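Long-range contacts in inositol-1-monophosphatase (Nostoc sp., PDB 5ZHH), which probably hydrolyses the phosphate ester of inositol 1-monophosphate to free inositol and inorganic phosphate, as an enzyme of the inositol monophosphatase family: residues V145-L151 with N249-N255; Y172-L178 with L260-L266; L195-A199 with G219-L223. Residue numbers count along the deposited sequence, not the author numbering.

Interaction 1: residues V145-L151 with N249-N255; sequences VSDTSEL and NGSIHDN
An Asx motif at the turn leading into helix 253-261 organises this contact, with Asn249 at its heart. With chi1 p, Asn249 OD1 accepts from Ile252 N at 3.0 Å and, weakly, from Ser251 N at 2.9 Å. Gly250 permits the bend through a positive phi (96/-36), and Ile252 takes the N-cap position. The amide's other end reaches across to loop 145-151, extended at Val145, Ser146, Thr148 and Glu150 and kinked at Asp147 and Ser149: Asn249 ND2 donates to Ser146 OG and to Thr148 O, both at 2.9 Å. The segments run in the same sense, CA to CA 5.1 Å for Val145-Asn249 and 5.0 Å for Ser149-Ser251. One water joins Ser146 O (2.8 Å), Asn249 O (2.9 Å) and Ser251 OG (2.6 Å). Val145 CG2 meets Asn249 O at 3.5 Å. Farther along, Ile252 CG2 lies 3.3 Å from Thr148 O, and Leu151 (chi1 t) brings CD1 to 4.3 Å from Ile252 CD1 and CD2 to 3.8 Å from Asn255 O. Ser146 OG and Thr148 OG1 also bond to Asp204, just before strand 205-208. The loop thus runs over the surface where strand 245-248 passes into helix 253-261, its Val145 backbone tied to Ala226 just after helix 213-225.

Interaction 2: residues Y172-L178 with L260-L266; sequences YAEFCHL and LMQVPPL
Here the chain's C-terminal tail leaves helix 253-261 and runs back along the first turns of helix 172-181, in the opposite sense. Segment 172-178 is regular alpha-helix. Beyond Gln262 the tail is extended, with Val263, Pro264 and Pro265 at psi 121-160°, so its CA atoms come to 6.0 Å for Glu174-Val263 and 5.3 Å for Ala173-Leu266. Small Ala173 makes the hollow: Val263 (chi1 t) presses CG1 to 3.6 Å from Ala173 CB, while Val263 CG2 meets Glu174 CG at 3.7 Å. Pro264 O comes to 3.5 Å from Ala173 CB. Leu266 (m, t) fills the next dip, its CD1 3.7 Å from Tyr172 CB and its CD2 3.8 Å from Ala173 CA and 4.0 Å from Cys176 SG. One turn after Ala173, His177 (chi1 t) lays a ring face against Pro264, whose CD sits 3.6 Å from the ring centroid in a CH-pi contact. Leu260 CD2 closes the far end, 3.8 Å from Glu174 CG and 4.0 Å from Leu178 CD2. One water lies 2.8 Å from Ala173 O and 2.7 Å from Pro264 O, a second 2.7 Å from Glu174 OE2 and 2.9 Å from Leu260 O. Behind Glu174, Leu178 and Leu260 lies Trp207 of strand 205-208; Phe175 packs on Val185 of strand 185-186 and stacks on Phe175 of the second subunit.

Interaction 3: residues L195-A199 with G219-L223; sequences LAHVA and GVILL
Two helical segments lie side by side, 195-199 and 219-223, their axes 8.6 Å apart at closest and only 4° from parallel. Each holds one i to i+4 bond of its own: Ala199 N to Leu195 O and Leu223 N to Gly219 O, both 2.9 Å. In register, Leu195 faces Gly219 (CA to CA 5.1 Å) and, one turn later, Ala199 faces Leu223 (4.4 Å). Small residues make this closeness possible. Leu195 CB rests on Gly219 CA at 3.8 Å; a CB on residue 219 would fall 2.6 Å from Leu195 CB, a clash. One turn on the roles swap, as Leu222 and Leu223 (both t, p) press against alanines. Leu222 CD2 sits 3.8 Å from Ala196 CA and 3.7 Å from Ala199 CB. Leu223 CD1 reaches Ala199 CA at 3.7 Å and Val198 CG1 (Val198 chi1 t) at 3.6 Å, while Leu223 CD2 approaches Leu195 CD2 at 4.4 Å. All the touching residues are buried. Leu195 and Leu223 also pack on Ala247 of strand 245-248, whereas Ala196 and Leu222 pack on Phe128 of strand 126-131. The helix pair therefore lies between the two sheets, the central layer of the five-layered alpha-beta-alpha-beta-alpha sandwich of the inositol monophosphatase fold.

All three contacts gather around the five-stranded sheet. Interaction 3 lies on the face turned to the larger sheet, about 7 Å from the chain centre, while interaction 2 lies on the outer face beside a second subunit; their centres are about 24 Å apart and they do not touch. Interaction 1 joins them, its centre about 14 Å from that of interaction 3 and about 19 Å from that of interaction 2: Val145 CG1 packs on Leu223 CD1 (3.6 Å), and Leu151 CD2 on Leu178 CD1 (4.3 Å). Interactions 1 and 2 share helix 253-261, and their segments alternate along the chain; interaction 3 is nested within both loops. Late segments 249-255 and 260-266 thus return to 145-151 at the surface and 172-178 on the outer face.

Interaction 1: residues V145-L151 with N249-N255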
ATOM      1  N   VAL A 145     -15.351  18.417   5.508  1.00 25.18           N
ATOM      2  CA  VAL A 145     -15.962  18.072   6.795  1.00 25.09           C
ATOM      3  C   VAL A 145     -17.292  17.356   6.571  1.00 29.96           C
ATOM      4  O   VAL A 145     -17.892  17.401   5.488  1.00 28.28           O
ATOM      5  CB  VAL A 145     -16.149  19.315   7.684  1.00 23.10           C
ATOM      6  CG1 VAL A 145     -14.809  19.969   8.012  1.00 26.70           C
ATOM      7  CG2 VAL A 145     -17.100  20.304   7.031  1.00 23.62           C
ATOM      8  N   SER A 146     -17.767  16.704   7.635  1.00 26.37           N
ATOM      9  CA  SER A 146     -19.031  15.988   7.617  1.00 28.23           C
ATOM     10  C   SER A 146     -20.216  16.956   7.647  1.00 30.76           C
ATOM     11  O   SER A 146     -20.078  18.156   7.903  1.00 31.21           O
ATOM     12  CB  SER A 146     -19.113  15.040   8.808  1.00 26.73           C
ATOM     13  OG  SER A 146     -19.214  15.785  10.010  1.00 26.86           O
ATOM     14  N   ASP A 147     -21.407  16.406   7.422  1.00 32.01           N
ATOM     15  CA  ASP A 147     -22.646  17.168   7.440  1.00 36.30           C
ATOM     16  C   ASP A 147     -23.397  17.015   8.740  1.00 33.95           C
ATOM     17  O   ASP A 147     -24.468  17.608   8.894  1.00 35.14           O
ATOM     18  CB  ASP A 147     -23.555  16.771   6.272  1.00 43.55           C
ATOM     19  CG  ASP A 147     -23.022  17.210   4.923  1.00 56.24           C
ATOM     20  OD1 ASP A 147     -22.490  18.337   4.835  1.00 60.45           O
ATOM     21  OD2 ASP A 147     -23.146  16.430   3.940  1.00 60.60           O
ATOM     22  N   THR A 148     -22.861  16.232   9.677  1.00 31.70           N
ATOM     23  CA  THR A 148     -23.553  15.952  10.927  1.00 33.76           C
ATOM     24  C   THR A 148     -23.958  17.248  11.620  1.00 35.19           C
ATOM     25  O   THR A 148     -23.128  18.135  11.848  1.00 36.58           O
ATOM     26  CB  THR A 148     -22.655  15.128  11.850  1.00 32.51           C
ATOM     27  OG1 THR A 148     -22.144  13.997  11.132  1.00 34.15           O
ATOM     28  CG2 THR A 148     -23.440  14.652  13.066  1.00 30.13           C
ATOM     29  N   SER A 149     -25.242  17.346  11.957  1.00 35.83           N
ATOM     30  CA  SER A 149     -25.794  18.539  12.575  1.00 36.83           C
ATOM     31  C   SER A 149     -26.318  18.324  13.987  1.00 39.95           C
ATOM     32  O   SER A 149     -26.530  19.313  14.696  1.00 41.02           O
ATOM     33  CB  SER A 149     -26.917  19.124  11.698  1.00 43.73           C
ATOM     34  OG  SER A 149     -27.941  18.175  11.446  1.00 47.71           O
ATOM     35  N   GLU A 150     -26.569  17.084  14.404  1.00 35.17           N
ATOM     36  CA  GLU A 150     -27.085  16.782  15.733  1.00 34.51           C
ATOM     37  C   GLU A 150     -25.976  16.187  16.591  1.00 33.85           C
ATOM     38  O   GLU A 150     -25.277  15.263  16.157  1.00 31.94           O
ATOM     39  CB  GLU A 150     -28.258  15.808  15.656  1.00 36.12           C
ATOM     40  CG  GLU A 150     -29.427  16.317  14.846  1.00 45.22           C
ATOM     41  CD  GLU A 150     -30.495  15.261  14.671  1.00 51.59           C
ATOM     42  OE1 GLU A 150     -30.862  14.616  15.677  1.00 55.55           O
ATOM     43  OE2 GLU A 150     -30.940  15.046  13.523  1.00 53.22           O
ATOM     44  N   LEU A 151     -25.849  16.687  17.820  1.00 32.98           N
ATOM     45  CA  LEU A 151     -24.836  16.162  18.728  1.00 34.66           C
ATOM     46  C   LEU A 151     -25.074  14.686  19.026  1.00 32.03           C
ATOM     47  O   LEU A 151     -24.124  13.897  19.082  1.00 31.56           O
ATOM     48  CB  LEU A 151     -24.820  16.990  20.015  1.00 37.17           C
ATOM     49  CG  LEU A 151     -23.536  17.076  20.836  1.00 37.78           C
ATOM     50  CD1 LEU A 151     -22.333  17.388  19.964  1.00 33.89           C
ATOM     51  CD2 LEU A 151     -23.701  18.146  21.917  1.00 39.11           C
ATOM     52  N   ASN A 249     -16.899  20.326  12.448  1.00 26.98           N
ATOM     53  CA  ASN A 249     -17.387  20.480  11.082  1.00 26.52           C
ATOM     54  C   ASN A 249     -18.148  21.780  10.867  1.00 28.27           C
ATOM     55  O   ASN A 249     -18.541  22.050   9.731  1.00 28.81           O
ATOM     56  CB  ASN A 249     -18.284  19.297  10.685  1.00 26.13           C
ATOM     57  CG  ASN A 249     -19.564  19.195  11.524  1.00 27.77           C
ATOM     58  OD1 ASN A 249     -19.887  20.078  12.321  1.00 29.59           O
ATOM     59  ND2 ASN A 249     -20.305  18.101  11.330  1.00 27.57           N
ATOM     60  N   GLY A 250     -18.382  22.580  11.905  1.00 30.03           N
ATOM     61  CA  GLY A 250     -19.098  23.827  11.713  1.00 32.10           C
ATOM     62  C   GLY A 250     -20.582  23.720  12.000  1.00 36.81           C
ATOM     63  O   GLY A 250     -21.197  24.684  12.468  1.00 41.49           O
ATOM     64  N   SER A 251     -21.183  22.575  11.665  1.00 35.14           N
ATOM     65  CA  SER A 251     -22.616  22.391  11.884  1.00 35.26           C
ATOM     66  C   SER A 251     -22.955  22.035  13.329  1.00 32.24           C
ATOM     67  O   SER A 251     -24.011  22.447  13.821  1.00 29.77           O
ATOM     68  CB  SER A 251     -23.161  21.330  10.926  1.00 36.55           C
ATOM     69  OG  SER A 251     -22.834  21.664   9.585  1.00 37.39           O
ATOM     70  N   ILE A 252     -22.101  21.284  14.031  1.00 29.64           N
ATOM     71  CA  ILE A 252     -22.349  21.002  15.447  1.00 28.94           C
ATOM     72  C   ILE A 252     -21.576  21.952  16.355  1.00 26.81           C
ATOM     73  O   ILE A 252     -21.550  21.751  17.571  1.00 29.61           O
ATOM     74  CB  ILE A 252     -22.045  19.539  15.832  1.00 30.26           C
ATOM     75  CG1 ILE A 252     -20.569  19.199  15.593  1.00 30.74           C
ATOM     76  CG2 ILE A 252     -22.991  18.567  15.134  1.00 31.87           C
ATOM     77  CD1 ILE A 252     -20.118  17.965  16.364  1.00 32.05           C
ATOM     78  N   HIS A 253     -20.931  22.975  15.794  1.00 27.34           N
ATOM     79  CA  HIS A 253     -20.033  23.803  16.594  1.00 24.13           C
ATOM     80  C   HIS A 253     -20.766  24.450  17.764  1.00 26.47           C
ATOM     81  O   HIS A 253     -20.298  24.401  18.906  1.00 30.06           O
ATOM     82  CB  HIS A 253     -19.382  24.878  15.724  1.00 25.60           C
ATOM     83  CG  HIS A 253     -18.093  25.383  16.286  1.00 28.21           C
ATOM     84  ND1 HIS A 253     -16.879  24.790  16.006  1.00 30.04           N
ATOM     85  CD2 HIS A 253     -17.833  26.378  17.169  1.00 29.16           C
ATOM     86  CE1 HIS A 253     -15.923  25.421  16.665  1.00 32.08           C
ATOM     87  NE2 HIS A 253     -16.475  26.383  17.384  1.00 31.35           N
ATOM     88  N   ASP A 254     -21.921  25.069  17.497  1.00 26.66           N
ATOM     89  CA  ASP A 254     -22.657  25.733  18.567  1.00 30.64           C
ATOM     90  C   ASP A 254     -23.171  24.733  19.591  1.00 29.63           C
ATOM     91  O   ASP A 254     -23.222  25.038  20.788  1.00 30.43           O
ATOM     92  CB  ASP A 254     -23.812  26.553  17.986  1.00 35.72           C
ATOM     93  CG  ASP A 254     -24.781  25.711  17.168  1.00 41.97           C
ATOM     94  OD1 ASP A 254     -24.368  24.644  16.657  1.00 43.30           O
ATOM     95  OD2 ASP A 254     -25.958  26.123  17.027  1.00 44.37           O
ATOM     96  N   ASN A 255     -23.576  23.542  19.140  1.00 27.68           N
ATOM     97  CA  ASN A 255     -24.094  22.537  20.061  1.00 29.57           C
ATOM     98  C   ASN A 255     -22.986  22.007  20.961  1.00 28.17           C
ATOM     99  O   ASN A 255     -23.176  21.853  22.171  1.00 28.07           O
ATOM    100  CB  ASN A 255     -24.730  21.388  19.283  1.00 31.23           C
ATOM    101  CG  ASN A 255     -25.868  21.841  18.380  1.00 36.13           C
ATOM    102  OD1 ASN A 255     -25.907  21.481  17.206  1.00 41.30           O
ATOM    103  ND2 ASN A 255     -26.796  22.619  18.920  1.00 34.21           N
TER
HETATM  104  O   HOH W   1     -20.760  20.835   8.271  1.00 39.33           O
HETATM  105  O   HOH W   2     -27.034  21.932  14.066  1.00 52.82           O

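Interaction 2: residues Y172-L178 with L260-L266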
ATOM      1  N   TYR A 172     -11.730  15.172  32.276  1.00 28.24           N
ATOM      2  CA  TYR A 172     -12.516  13.953  32.474  1.00 26.84           C
ATOM      3  C   TYR A 172     -14.008  14.250  32.482  1.00 29.23           C
ATOM      4  O   TYR A 172     -14.801  13.494  31.902  1.00 27.62           O
ATOM      5  CB  TYR A 172     -12.138  13.261  33.781  1.00 28.06           C
ATOM      6  CG  TYR A 172     -10.731  12.741  33.848  1.00 29.36           C
ATOM      7  CD1 TYR A 172      -9.946  12.640  32.705  1.00 29.14           C
ATOM      8  CD2 TYR A 172     -10.190  12.333  35.056  1.00 31.78           C
ATOM      9  CE1 TYR A 172      -8.657  12.166  32.769  1.00 29.78           C
ATOM     10  CE2 TYR A 172      -8.903  11.850  35.129  1.00 31.58           C
ATOM     11  CZ  TYR A 172      -8.141  11.768  33.979  1.00 32.50           C
ATOM     12  OH  TYR A 172      -6.856  11.291  34.032  1.00 31.48           O
ATOM     13  N   ALA A 173     -14.412  15.322  33.170  1.00 28.73           N
ATOM     14  CA  ALA A 173     -15.826  15.680  33.219  1.00 26.80           C
ATOM     15  C   ALA A 173     -16.376  15.931  31.823  1.00 26.45           C
ATOM     16  O   ALA A 173     -17.483  15.485  31.495  1.00 30.13           O
ATOM     17  CB  ALA A 173     -16.033  16.909  34.108  1.00 26.77           C
ATOM     18  N   GLU A 174     -15.612  16.646  30.985  1.00 24.92           N
ATOM     19  CA  GLU A 174     -16.015  16.857  29.597  1.00 25.85           C
ATOM     20  C   GLU A 174     -16.150  15.536  28.848  1.00 29.04           C
ATOM     21  O   GLU A 174     -17.122  15.326  28.108  1.00 26.20           O
ATOM     22  CB  GLU A 174     -15.006  17.766  28.885  1.00 26.95           C
ATOM     23  CG  GLU A 174     -15.075  19.251  29.247  1.00 27.51           C
ATOM     24  CD  GLU A 174     -14.398  19.617  30.575  1.00 31.35           C
ATOM     25  OE1 GLU A 174     -13.874  18.718  31.269  1.00 30.36           O
ATOM     26  OE2 GLU A 174     -14.398  20.822  30.919  1.00 29.19           O
ATOM     27  N   PHE A 175     -15.177  14.633  29.020  1.00 28.39           N
ATOM     28  CA  PHE A 175     -15.221  13.349  28.325  1.00 25.85           C
ATOM     29  C   PHE A 175     -16.470  12.562  28.705  1.00 26.25           C
ATOM     30  O   PHE A 175     -17.157  12.007  27.839  1.00 27.90           O
ATOM     31  CB  PHE A 175     -13.963  12.537  28.639  1.00 24.56           C
ATOM     32  CG  PHE A 175     -13.968  11.162  28.040  1.00 25.16           C
ATOM     33  CD1 PHE A 175     -13.528  10.959  26.737  1.00 24.54           C
ATOM     34  CD2 PHE A 175     -14.404  10.068  28.780  1.00 24.98           C
ATOM     35  CE1 PHE A 175     -13.524   9.694  26.179  1.00 25.38           C
ATOM     36  CE2 PHE A 175     -14.404   8.796  28.224  1.00 25.18           C
ATOM     37  CZ  PHE A 175     -13.969   8.614  26.917  1.00 24.71           C
ATOM     38  N   CYS A 176     -16.791  12.514  30.003  1.00 24.95           N
ATOM     39  CA  CYS A 176     -17.983  11.789  30.427  1.00 25.10           C
ATOM     40  C   CYS A 176     -19.247  12.457  29.902  1.00 27.55           C
ATOM     41  O   CYS A 176     -20.149  11.776  29.401  1.00 30.58           O
ATOM     42  CB  CYS A 176     -18.022  11.691  31.954  1.00 30.30           C
ATOM     43  SG  CYS A 176     -16.628  10.800  32.667  1.00 29.34           S
ATOM     44  N   HIS A 177     -19.318  13.788  29.992  1.00 27.50           N
ATOM     45  CA  HIS A 177     -20.491  14.523  29.524  1.00 28.92           C
ATOM     46  C   HIS A 177     -20.732  14.287  28.032  1.00 29.67           C
ATOM     47  O   HIS A 177     -21.851  13.963  27.612  1.00 29.68           O
ATOM     48  CB  HIS A 177     -20.296  16.015  29.831  1.00 29.64           C
ATOM     49  CG  HIS A 177     -21.493  16.874  29.551  1.00 34.86           C
ATOM     50  ND1 HIS A 177     -22.775  16.517  29.911  1.00 36.77           N
ATOM     51  CD2 HIS A 177     -21.590  18.102  28.987  1.00 34.74           C
ATOM     52  CE1 HIS A 177     -23.613  17.476  29.558  1.00 35.75           C
ATOM     53  NE2 HIS A 177     -22.919  18.449  28.996  1.00 35.96           N
ATOM     54  N   LEU A 178     -19.689  14.423  27.212  1.00 27.38           N
ATOM     55  CA  LEU A 178     -19.904  14.249  25.778  1.00 24.81           C
ATOM     56  C   LEU A 178     -20.099  12.785  25.396  1.00 26.56           C
ATOM     57  O   LEU A 178     -20.801  12.496  24.418  1.00 27.94           O
ATOM     58  CB  LEU A 178     -18.756  14.864  24.982  1.00 24.54           C
ATOM     59  CG  LEU A 178     -18.949  16.339  24.610  1.00 29.17           C
ATOM     60  CD1 LEU A 178     -20.336  16.563  23.994  1.00 28.49           C
ATOM     61  CD2 LEU A 178     -18.742  17.258  25.803  1.00 33.10           C
ATOM     62  N   LEU A 260     -19.922  22.113  26.233  1.00 28.91           N
ATOM     63  CA  LEU A 260     -18.698  22.442  26.961  1.00 27.98           C
ATOM     64  C   LEU A 260     -18.931  23.539  28.001  1.00 25.94           C
ATOM     65  O   LEU A 260     -18.228  23.585  29.019  1.00 31.53           O
ATOM     66  CB  LEU A 260     -17.597  22.832  25.970  1.00 28.60           C
ATOM     67  CG  LEU A 260     -17.109  21.657  25.115  1.00 26.39           C
ATOM     68  CD1 LEU A 260     -16.141  22.106  24.009  1.00 25.79           C
ATOM     69  CD2 LEU A 260     -16.467  20.577  25.984  1.00 26.89           C
ATOM     70  N   MET A 261     -19.876  24.449  27.751  1.00 26.89           N
ATOM     71  CA  MET A 261     -20.220  25.494  28.711  1.00 30.32           C
ATOM     72  C   MET A 261     -21.104  24.994  29.839  1.00 32.44           C
ATOM     73  O   MET A 261     -21.378  25.757  30.775  1.00 34.60           O
ATOM     74  CB  MET A 261     -20.936  26.657  28.018  1.00 34.65           C
ATOM     75  CG  MET A 261     -20.097  27.415  26.992  1.00 38.53           C
ATOM     76  SD  MET A 261     -18.610  28.135  27.711  1.00 42.18           S
ATOM     77  CE  MET A 261     -17.380  26.862  27.397  1.00 37.28           C
ATOM     78  N   GLN A 262     -21.585  23.761  29.759  1.00 30.23           N
ATOM     79  CA  GLN A 262     -22.551  23.230  30.713  1.00 30.71           C
ATOM     80  C   GLN A 262     -22.099  21.873  31.222  1.00 33.98           C
ATOM     81  O   GLN A 262     -22.902  20.953  31.394  1.00 38.59           O
ATOM     82  CB  GLN A 262     -23.939  23.145  30.081  1.00 29.97           C
ATOM     83  CG  GLN A 262     -24.444  24.474  29.522  1.00 26.57           C
ATOM     84  CD  GLN A 262     -25.776  24.344  28.817  1.00 30.57           C
ATOM     85  OE1 GLN A 262     -26.137  23.265  28.352  1.00 32.03           O
ATOM     86  NE2 GLN A 262     -26.508  25.449  28.717  1.00 31.51           N
ATOM     87  N   VAL A 263     -20.802  21.729  31.470  1.00 30.37           N
ATOM     88  CA  VAL A 263     -20.245  20.446  31.883  1.00 29.65           C
ATOM     89  C   VAL A 263     -20.514  20.237  33.368  1.00 33.42           C
ATOM     90  O   VAL A 263     -20.061  21.039  34.197  1.00 34.98           O
ATOM     91  CB  VAL A 263     -18.740  20.370  31.579  1.00 30.10           C
ATOM     92  CG1 VAL A 263     -18.160  19.062  32.097  1.00 31.35           C
ATOM     93  CG2 VAL A 263     -18.506  20.503  30.079  1.00 30.31           C
ATOM     94  N   PRO A 264     -21.211  19.174  33.752  1.00 35.90           N
ATOM     95  CA  PRO A 264     -21.365  18.867  35.173  1.00 38.92           C
ATOM     96  C   PRO A 264     -20.047  18.378  35.739  1.00 38.66           C
ATOM     97  O   PRO A 264     -19.319  17.637  35.063  1.00 38.18           O
ATOM     98  CB  PRO A 264     -22.420  17.746  35.185  1.00 38.36           C
ATOM     99  CG  PRO A 264     -23.053  17.781  33.833  1.00 37.83           C
ATOM    100  CD  PRO A 264     -21.950  18.221  32.909  1.00 34.91           C
ATOM    101  N   PRO A 265     -19.705  18.747  36.971  1.00 38.63           N
ATOM    102  CA  PRO A 265     -18.462  18.242  37.555  1.00 39.56           C
ATOM    103  C   PRO A 265     -18.584  16.749  37.814  1.00 39.25           C
ATOM    104  O   PRO A 265     -19.681  16.189  37.867  1.00 39.36           O
ATOM    105  CB  PRO A 265     -18.323  19.038  38.858  1.00 41.06           C
ATOM    106  CG  PRO A 265     -19.704  19.445  39.203  1.00 40.28           C
ATOM    107  CD  PRO A 265     -20.491  19.546  37.929  1.00 40.24           C
ATOM    108  N   LEU A 266     -17.428  16.094  37.950  1.00 39.35           N
ATOM    109  CA  LEU A 266     -17.440  14.656  38.205  1.00 40.34           C
ATOM    110  C   LEU A 266     -18.179  14.337  39.500  1.00 44.63           C
ATOM    111  O   LEU A 266     -18.877  13.320  39.592  1.00 48.07           O
ATOM    112  CB  LEU A 266     -16.013  14.106  38.240  1.00 37.03           C
ATOM    113  CG  LEU A 266     -15.313  13.969  36.883  1.00 39.79           C
ATOM    114  CD1 LEU A 266     -13.908  13.398  37.040  1.00 41.51           C
ATOM    115  CD2 LEU A 266     -16.142  13.112  35.935  1.00 38.25           C
TER
HETATM  116  O   HOH W   3     -19.434  15.470  33.488  1.00 34.53           O
HETATM  117  O   HOH W   4     -15.414  22.886  29.442  1.00 31.06           O
HETATM  118  O   HOH W   5     -25.280  20.464  28.109  1.00 37.40           O

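Interaction 3: residues L195-A199 with G219-L223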
ATOM      1  N   LEU A 195      -7.290  16.547  14.386  1.00 23.04           N
ATOM      2  CA  LEU A 195      -7.719  17.655  13.534  1.00 23.51           C
ATOM      3  C   LEU A 195      -7.886  17.208  12.086  1.00 28.50           C
ATOM      4  O   LEU A 195      -8.865  17.578  11.419  1.00 23.38           O
ATOM      5  CB  LEU A 195      -6.702  18.791  13.634  1.00 25.05           C
ATOM      6  CG  LEU A 195      -6.812  19.560  14.958  1.00 26.20           C
ATOM      7  CD1 LEU A 195      -5.519  20.288  15.273  1.00 25.14           C
ATOM      8  CD2 LEU A 195      -7.963  20.540  14.870  1.00 25.89           C
ATOM      9  N   ALA A 196      -6.940  16.407  11.584  1.00 25.42           N
ATOM     10  CA  ALA A 196      -7.051  15.867  10.235  1.00 24.18           C
ATOM     11  C   ALA A 196      -8.291  14.997  10.076  1.00 26.21           C
ATOM     12  O   ALA A 196      -8.895  14.972   8.995  1.00 24.75           O
ATOM     13  CB  ALA A 196      -5.793  15.069   9.888  1.00 26.71           C
ATOM     14  N   HIS A 197      -8.684  14.275  11.133  1.00 24.84           N
ATOM     15  CA  HIS A 197      -9.888  13.452  11.055  1.00 26.44           C
ATOM     16  C   HIS A 197     -11.162  14.295  11.048  1.00 23.79           C
ATOM     17  O   HIS A 197     -12.156  13.896  10.438  1.00 26.54           O
ATOM     18  CB  HIS A 197      -9.933  12.459  12.212  1.00 29.69           C
ATOM     19  CG  HIS A 197      -8.914  11.369  12.113  1.00 34.36           C
ATOM     20  ND1 HIS A 197      -8.003  11.286  11.082  1.00 38.13           N
ATOM     21  CD2 HIS A 197      -8.659  10.316  12.926  1.00 36.81           C
ATOM     22  CE1 HIS A 197      -7.233  10.229  11.262  1.00 38.64           C
ATOM     23  NE2 HIS A 197      -7.611   9.624  12.373  1.00 42.95           N
ATOM     24  N   VAL A 198     -11.178  15.435  11.740  1.00 26.62           N
ATOM     25  CA  VAL A 198     -12.299  16.355  11.552  1.00 25.37           C
ATOM     26  C   VAL A 198     -12.299  16.883  10.122  1.00 26.82           C
ATOM     27  O   VAL A 198     -13.351  16.999   9.482  1.00 25.42           O
ATOM     28  CB  VAL A 198     -12.261  17.505  12.577  1.00 25.47           C
ATOM     29  CG1 VAL A 198     -13.555  18.331  12.491  1.00 26.26           C
ATOM     30  CG2 VAL A 198     -12.094  16.975  13.991  1.00 23.73           C
ATOM     31  N   ALA A 199     -11.115  17.200   9.598  1.00 26.39           N
ATOM     32  CA  ALA A 199     -11.024  17.821   8.277  1.00 28.23           C
ATOM     33  C   ALA A 199     -11.597  16.929   7.179  1.00 27.74           C
ATOM     34  O   ALA A 199     -12.215  17.428   6.232  1.00 30.88           O
ATOM     35  CB  ALA A 199      -9.573  18.180   7.968  1.00 25.21           C
ATOM     36  N   GLY A 219      -3.173  21.609  11.549  1.00 30.29           N
ATOM     37  CA  GLY A 219      -4.524  21.075  11.501  1.00 24.23           C
ATOM     38  C   GLY A 219      -5.592  22.146  11.458  1.00 24.80           C
ATOM     39  O   GLY A 219      -6.663  21.932  10.882  1.00 27.68           O
ATOM     40  N   VAL A 220      -5.323  23.309  12.053  1.00 25.19           N
ATOM     41  CA  VAL A 220      -6.329  24.368  12.092  1.00 26.20           C
ATOM     42  C   VAL A 220      -6.637  24.864  10.682  1.00 27.97           C
ATOM     43  O   VAL A 220      -7.806  24.970  10.288  1.00 26.93           O
ATOM     44  CB  VAL A 220      -5.877  25.511  13.020  1.00 26.13           C
ATOM     45  CG1 VAL A 220      -6.690  26.769  12.757  1.00 26.50           C
ATOM     46  CG2 VAL A 220      -6.031  25.091  14.488  1.00 24.72           C
ATOM     47  N   ILE A 221      -5.600  25.166   9.893  1.00 28.08           N
ATOM     48  CA  ILE A 221      -5.856  25.676   8.548  1.00 29.25           C
ATOM     49  C   ILE A 221      -6.401  24.570   7.651  1.00 28.50           C
ATOM     50  O   ILE A 221      -7.283  24.810   6.818  1.00 28.40           O
ATOM     51  CB  ILE A 221      -4.595  26.341   7.954  1.00 30.99           C
ATOM     52  CG1 ILE A 221      -4.896  26.906   6.562  1.00 31.26           C
ATOM     53  CG2 ILE A 221      -3.423  25.372   7.865  1.00 28.31           C
ATOM     54  CD1 ILE A 221      -5.988  27.975   6.547  1.00 32.18           C
ATOM     55  N   LEU A 222      -5.905  23.339   7.823  1.00 26.73           N
ATOM     56  CA  LEU A 222      -6.463  22.195   7.108  1.00 27.66           C
ATOM     57  C   LEU A 222      -7.962  22.085   7.336  1.00 27.46           C
ATOM     58  O   LEU A 222      -8.742  21.946   6.388  1.00 27.08           O
ATOM     59  CB  LEU A 222      -5.778  20.909   7.569  1.00 26.08           C
ATOM     60  CG  LEU A 222      -6.241  19.631   6.868  1.00 26.10           C
ATOM     61  CD1 LEU A 222      -5.647  19.577   5.452  1.00 24.37           C
ATOM     62  CD2 LEU A 222      -5.857  18.390   7.666  1.00 25.93           C
ATOM     63  N   LEU A 223      -8.381  22.155   8.602  1.00 25.85           N
ATOM     64  CA  LEU A 223      -9.793  22.001   8.920  1.00 24.14           C
ATOM     65  C   LEU A 223     -10.601  23.165   8.367  1.00 24.92           C
ATOM     66  O   LEU A 223     -11.682  22.966   7.801  1.00 25.89           O
ATOM     67  CB  LEU A 223      -9.973  21.888  10.438  1.00 22.71           C
ATOM     68  CG  LEU A 223     -11.411  21.870  10.952  1.00 26.24           C
ATOM     69  CD1 LEU A 223     -12.168  20.748  10.281  1.00 25.62           C
ATOM     70  CD2 LEU A 223     -11.430  21.677  12.465  1.00 22.65           C
TER